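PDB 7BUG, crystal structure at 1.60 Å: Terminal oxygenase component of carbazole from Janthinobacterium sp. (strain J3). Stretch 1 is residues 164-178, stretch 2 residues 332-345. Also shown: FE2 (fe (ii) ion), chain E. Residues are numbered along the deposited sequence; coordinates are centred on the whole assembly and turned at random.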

# COMPACT_ATOMS: atom_id res chain seq x y z
N ASN A 164 -7.45 9.90 -25.46
CA ASN A 164 -7.38 8.71 -24.57
C ASN A 164 -6.63 9.15 -23.32
O ASN A 164 -5.66 9.98 -23.43
CB ASN A 164 -6.69 7.52 -25.26
CG ASN A 164 -6.83 6.22 -24.49
OD1 ASN A 164 -7.77 6.10 -23.67
ND2 ASN A 164 -5.92 5.28 -24.76
N GLN A 165 -7.06 8.68 -22.17
CA GLN A 165 -6.25 8.86 -20.94
C GLN A 165 -6.59 7.76 -19.95
O GLN A 165 -7.55 7.02 -20.14
CB GLN A 165 -6.47 10.24 -20.35
CG GLN A 165 -7.86 10.42 -19.86
CD GLN A 165 -8.16 11.88 -19.59
OE1 GLN A 165 -8.92 12.53 -20.29
NE2 GLN A 165 -7.60 12.34 -18.49
N ILE A 166 -5.74 7.63 -18.97
CA ILE A 166 -5.86 6.57 -17.93
C ILE A 166 -6.51 7.24 -16.72
O ILE A 166 -6.00 8.29 -16.26
CB ILE A 166 -4.50 5.97 -17.59
CG1 ILE A 166 -3.94 5.23 -18.81
CG2 ILE A 166 -4.57 5.06 -16.38
CD1 ILE A 166 -2.56 4.71 -18.60
N ILE A 167 -7.57 6.63 -16.23
CA ILE A 167 -8.40 7.17 -15.13
C ILE A 167 -8.42 6.14 -14.00
O ILE A 167 -8.68 4.97 -14.27
CB ILE A 167 -9.81 7.54 -15.58
CG1 ILE A 167 -9.82 8.53 -16.75
CG2 ILE A 167 -10.65 8.06 -14.41
CD1 ILE A 167 -9.08 9.80 -16.52
N LYS A 168 -8.23 6.61 -12.76
CA LYS A 168 -8.21 5.68 -11.61
C LYS A 168 -9.62 5.46 -11.05
O LYS A 168 -9.96 5.92 -9.93
CB LYS A 168 -7.24 6.25 -10.55
CG LYS A 168 -5.81 6.34 -11.03
CD LYS A 168 -4.89 7.12 -10.12
CE LYS A 168 -3.76 7.77 -10.88
NZ LYS A 168 -2.87 8.54 -9.97
N SER A 169 -10.48 4.77 -11.81
CA SER A 169 -11.69 4.17 -11.25
C SER A 169 -11.89 2.86 -11.98
O SER A 169 -11.40 2.68 -13.13
CB SER A 169 -12.92 5.00 -11.35
OG SER A 169 -13.55 4.88 -12.63
N ASN A 170 -12.59 1.96 -11.34
CA ASN A 170 -13.05 0.75 -12.05
C ASN A 170 -13.86 1.17 -13.27
O ASN A 170 -14.64 2.14 -13.22
CB ASN A 170 -13.85 -0.14 -11.10
CG ASN A 170 -14.32 -1.43 -11.72
OD1 ASN A 170 -15.42 -1.49 -12.27
ND2 ASN A 170 -13.43 -2.39 -11.70
N TRP A 171 -13.79 0.38 -14.34
CA TRP A 171 -14.48 0.65 -15.60
C TRP A 171 -15.98 0.77 -15.41
O TRP A 171 -16.60 1.51 -16.17
CB TRP A 171 -14.13 -0.45 -16.66
CG TRP A 171 -14.74 -1.79 -16.36
CD1 TRP A 171 -14.35 -2.72 -15.45
CD2 TRP A 171 -15.90 -2.34 -17.00
NE1 TRP A 171 -15.20 -3.81 -15.48
CE2 TRP A 171 -16.15 -3.60 -16.43
CE3 TRP A 171 -16.72 -1.85 -18.02
CZ2 TRP A 171 -17.21 -4.41 -16.87
CZ3 TRP A 171 -17.79 -2.62 -18.42
CH2 TRP A 171 -18.01 -3.88 -17.85
N ARG A 172 -16.60 -0.01 -14.53
CA ARG A 172 -18.08 0.01 -14.41
C ARG A 172 -18.57 1.33 -13.83
O ARG A 172 -19.67 1.79 -14.19
CB ARG A 172 -18.50 -1.15 -13.53
CG ARG A 172 -18.20 -2.48 -14.22
CD ARG A 172 -18.33 -3.64 -13.25
NE ARG A 172 -17.41 -3.53 -12.12
CZ ARG A 172 -17.35 -4.33 -11.09
NH1 ARG A 172 -18.19 -5.36 -11.00
NH2 ARG A 172 -16.50 -4.08 -10.13
N LEU A 173 -17.77 1.92 -12.96
CA LEU A 173 -18.18 3.25 -12.40
C LEU A 173 -18.19 4.28 -13.53
O LEU A 173 -19.08 5.11 -13.59
CB LEU A 173 -17.19 3.61 -11.29
CG LEU A 173 -17.15 2.63 -10.11
CD1 LEU A 173 -16.16 3.13 -9.05
CD2 LEU A 173 -18.54 2.41 -9.54
N ALA A 174 -17.29 4.14 -14.51
CA ALA A 174 -17.20 5.01 -15.69
C ALA A 174 -18.41 4.77 -16.62
O ALA A 174 -19.07 5.71 -17.06
CB ALA A 174 -15.90 4.72 -16.42
N VAL A 175 -18.73 3.49 -16.91
CA VAL A 175 -19.88 3.16 -17.78
C VAL A 175 -21.14 3.75 -17.18
O VAL A 175 -21.95 4.37 -17.90
CB VAL A 175 -20.05 1.64 -17.92
CG1 VAL A 175 -21.35 1.32 -18.65
CG2 VAL A 175 -18.89 1.05 -18.69
N GLU A 176 -21.33 3.56 -15.87
CA GLU A 176 -22.61 3.94 -15.23
C GLU A 176 -22.70 5.46 -15.21
O GLU A 176 -23.79 5.95 -15.56
CB GLU A 176 -22.76 3.28 -13.88
CG GLU A 176 -22.88 1.79 -14.04
CD GLU A 176 -23.25 1.04 -12.78
OE1 GLU A 176 -23.63 1.72 -11.73
OE2 GLU A 176 -23.21 -0.19 -12.80
N ASN A 177 -21.60 6.13 -14.94
CA ASN A 177 -21.54 7.62 -14.99
C ASN A 177 -21.91 8.08 -16.41
O ASN A 177 -22.62 9.09 -16.53
CB ASN A 177 -20.16 8.10 -14.59
CG ASN A 177 -19.89 9.54 -15.01
OD1 ASN A 177 -20.49 10.44 -14.44
ND2 ASN A 177 -18.91 9.72 -15.88
N GLY A 178 -21.42 7.40 -17.43
CA GLY A 178 -21.72 7.79 -18.81
C GLY A 178 -23.21 7.66 -19.12
O GLY A 178 -23.79 8.55 -19.83
N ASP A 332 -15.56 16.87 -15.72
CA ASP A 332 -16.40 16.71 -14.50
C ASP A 332 -16.80 15.23 -14.34
O ASP A 332 -16.95 14.78 -13.24
CB ASP A 332 -17.61 17.63 -14.47
CG ASP A 332 -17.22 19.10 -14.22
OD1 ASP A 332 -16.28 19.35 -13.41
OD2 ASP A 332 -17.80 19.94 -14.89
N ASP A 333 -16.94 14.48 -15.44
CA ASP A 333 -17.22 13.03 -15.33
C ASP A 333 -16.05 12.33 -14.66
O ASP A 333 -16.30 11.32 -13.96
CB ASP A 333 -17.45 12.44 -16.72
CG ASP A 333 -18.78 12.88 -17.30
OD1 ASP A 333 -19.81 12.82 -16.59
OD2 ASP A 333 -18.76 13.34 -18.41
N ILE A 334 -14.84 12.77 -14.93
CA ILE A 334 -13.62 12.10 -14.40
C ILE A 334 -13.64 12.14 -12.87
O ILE A 334 -13.53 11.07 -12.22
CB ILE A 334 -12.36 12.70 -15.01
CG1 ILE A 334 -12.31 12.38 -16.51
CG2 ILE A 334 -11.13 12.20 -14.25
CD1 ILE A 334 -11.14 13.00 -17.20
N TRP A 335 -13.87 13.32 -12.28
CA TRP A 335 -13.80 13.37 -10.80
C TRP A 335 -15.09 12.74 -10.21
O TRP A 335 -15.02 12.18 -9.10
CB TRP A 335 -13.39 14.76 -10.28
CG TRP A 335 -14.35 15.85 -10.55
CD1 TRP A 335 -14.23 16.83 -11.50
CD2 TRP A 335 -15.56 16.12 -9.82
NE1 TRP A 335 -15.31 17.65 -11.44
CE2 TRP A 335 -16.14 17.26 -10.42
CE3 TRP A 335 -16.19 15.54 -8.71
CZ2 TRP A 335 -17.33 17.81 -9.95
CZ3 TRP A 335 -17.36 16.10 -8.24
CH2 TRP A 335 -17.90 17.23 -8.85
N ALA A 336 -16.22 12.73 -10.91
CA ALA A 336 -17.43 12.00 -10.47
C ALA A 336 -17.08 10.50 -10.33
O ALA A 336 -17.44 9.88 -9.32
CB ALA A 336 -18.59 12.18 -11.39
N ARG A 337 -16.45 9.93 -11.35
CA ARG A 337 -16.07 8.48 -11.28
C ARG A 337 -15.18 8.25 -10.06
O ARG A 337 -15.40 7.26 -9.33
CB ARG A 337 -15.29 8.06 -12.53
CG ARG A 337 -16.14 8.11 -13.78
CD ARG A 337 -15.25 7.95 -14.98
NE ARG A 337 -15.97 8.42 -16.11
CZ ARG A 337 -15.40 8.64 -17.27
NH1 ARG A 337 -14.16 8.24 -17.50
NH2 ARG A 337 -16.10 9.22 -18.21
N GLU A 338 -14.18 9.07 -9.88
CA GLU A 338 -13.20 8.97 -8.79
C GLU A 338 -13.96 9.02 -7.46
O GLU A 338 -13.55 8.32 -6.52
CB GLU A 338 -12.13 10.06 -8.92
CG GLU A 338 -11.20 9.89 -10.13
CD GLU A 338 -10.27 11.08 -10.37
OE1 GLU A 338 -10.60 12.19 -9.92
OE2 GLU A 338 -9.23 10.90 -10.99
N ALA A 339 -15.01 9.81 -7.37
CA ALA A 339 -15.77 9.98 -6.12
C ALA A 339 -16.55 8.71 -5.75
O ALA A 339 -16.93 8.57 -4.56
CB ALA A 339 -16.69 11.17 -6.18
N MET A 340 -16.82 7.82 -6.71
CA MET A 340 -17.60 6.60 -6.44
C MET A 340 -16.67 5.45 -5.98
O MET A 340 -17.16 4.41 -5.54
CB MET A 340 -18.40 6.15 -7.66
CG MET A 340 -19.74 6.88 -7.73
SD MET A 340 -20.90 6.20 -8.97
CE MET A 340 -19.83 6.77 -10.31
N VAL A 341 -15.38 5.63 -6.13
CA VAL A 341 -14.42 4.51 -5.87
C VAL A 341 -14.58 3.95 -4.46
O VAL A 341 -14.68 2.73 -4.32
CB VAL A 341 -12.97 4.94 -6.15
CG1 VAL A 341 -11.99 3.95 -5.57
CG2 VAL A 341 -12.74 5.18 -7.66
N ASP A 342 -14.58 4.78 -3.41
CA ASP A 342 -14.51 4.24 -2.02
C ASP A 342 -15.74 3.36 -1.76
O ASP A 342 -15.63 2.33 -1.13
CB ASP A 342 -14.42 5.38 -0.99
CG ASP A 342 -13.12 6.16 -1.14
OD1 ASP A 342 -12.10 5.55 -1.54
OD2 ASP A 342 -13.12 7.35 -0.89
N PHE A 343 -16.92 3.78 -2.20
CA PHE A 343 -18.16 3.09 -1.81
C PHE A 343 -18.20 1.71 -2.45
O PHE A 343 -18.82 0.79 -1.85
CB PHE A 343 -19.37 3.90 -2.22
CG PHE A 343 -20.72 3.42 -1.73
CD1 PHE A 343 -20.96 3.25 -0.37
CD2 PHE A 343 -21.76 3.22 -2.61
CE1 PHE A 343 -22.24 2.93 0.08
CE2 PHE A 343 -23.03 2.90 -2.16
CZ PHE A 343 -23.24 2.69 -0.81
N TYR A 344 -17.60 1.59 -3.65
CA TYR A 344 -17.67 0.32 -4.42
C TYR A 344 -16.39 -0.50 -4.25
O TYR A 344 -16.41 -1.67 -4.63
CB TYR A 344 -18.02 0.64 -5.87
CG TYR A 344 -19.46 1.08 -6.02
CD1 TYR A 344 -20.48 0.14 -6.17
CD2 TYR A 344 -19.80 2.42 -6.05
CE1 TYR A 344 -21.80 0.51 -6.27
CE2 TYR A 344 -21.12 2.82 -6.19
CZ TYR A 344 -22.12 1.87 -6.28
OH TYR A 344 -23.41 2.32 -6.41
N ALA A 345 -15.39 0.04 -3.55
CA ALA A 345 -14.02 -0.54 -3.50
C ALA A 345 -14.01 -1.90 -2.80
O ALA A 345 -13.18 -2.73 -3.20
CB ALA A 345 -13.07 0.40 -2.78
FE FE2 E . -21.21 13.20 -18.01
O HOH W 1 -7.70 9.40 -12.35
O HOH W 2 -20.91 11.11 -18.64
O HOH W 3 -21.75 13.09 -19.74

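The first stretch leaves a strand, 164-167, turns through K168 to N170 and enters a helix at W171; the second is mostly one long helix. Against that helix the strand runs at 23° with an axial approach of 10.6 Å, whereas the helix 171-178 crosses at 128° and comes nearer, to 9.1 Å. The long helix therefore lies against both arms of a bend, and the backbones draw closest at S169 and E338 (CA to CA 5.6 Å) and at A174 and R337 (CA to CA 5.7 Å). S169 and A174 are small, which suits the narrow gap between the backbones, while E338 and R337 across from them are long. N170 starts the short helix: its OD1 caps R172 N at 2.9 Å and also accepts from R172 NE at 2.9 Å.

The main bump is L173. Its CA-to-CB bond points toward the long helix, and its branched end enters a hollow lined by M340, V341 and Y344. L173 CD1 lies 4.0 Å from M340 CB and 4.2 Å from V341 CG2, and L173 CD2 lies 3.7 Å from Y344 CD2. A forked aliphatic side chain can touch several walls at once, and these contacts are apolar. V341 in turn packs at the bend, its CG2 3.7 Å from S169 CB and 3.7 Å from K168 O.

R337 is the long filler from the other side. R337 CB sits 3.6 Å from S169 OG, and R337 CD 3.6 Å from A174 CB; the methyl of A174 lies over one face of the guanidinium, where a flat group can rest on a small apolar one. S169 OG is itself occupied, donating to N170 O at 3.0 Å, so its contact with the arginine methylene is one of packing. Along the strand, I167 meets I334, CD1 to CD1 at 3.9 Å, two branched aliphatic side chains meeting through their terminal methyls.

No clear direct hydrogen bond joins the stretches; water 1 supplies a link, accepting from K168 N at 2.9 Å and donating to E338 OE2 at 2.5 Å. At the other end N177 points toward the long helix and fills the space beside D333, A336 and R337. Its amide is probably turned over in the model, so its polar pairings stay open. D333 has a further task: D333 OD1 at 2.0 Å and D333 OD2 at 2.5 Å from FE bind the iron, with waters 2 and 3 and ligands elsewhere in the structure, as befits a terminal oxygenase component.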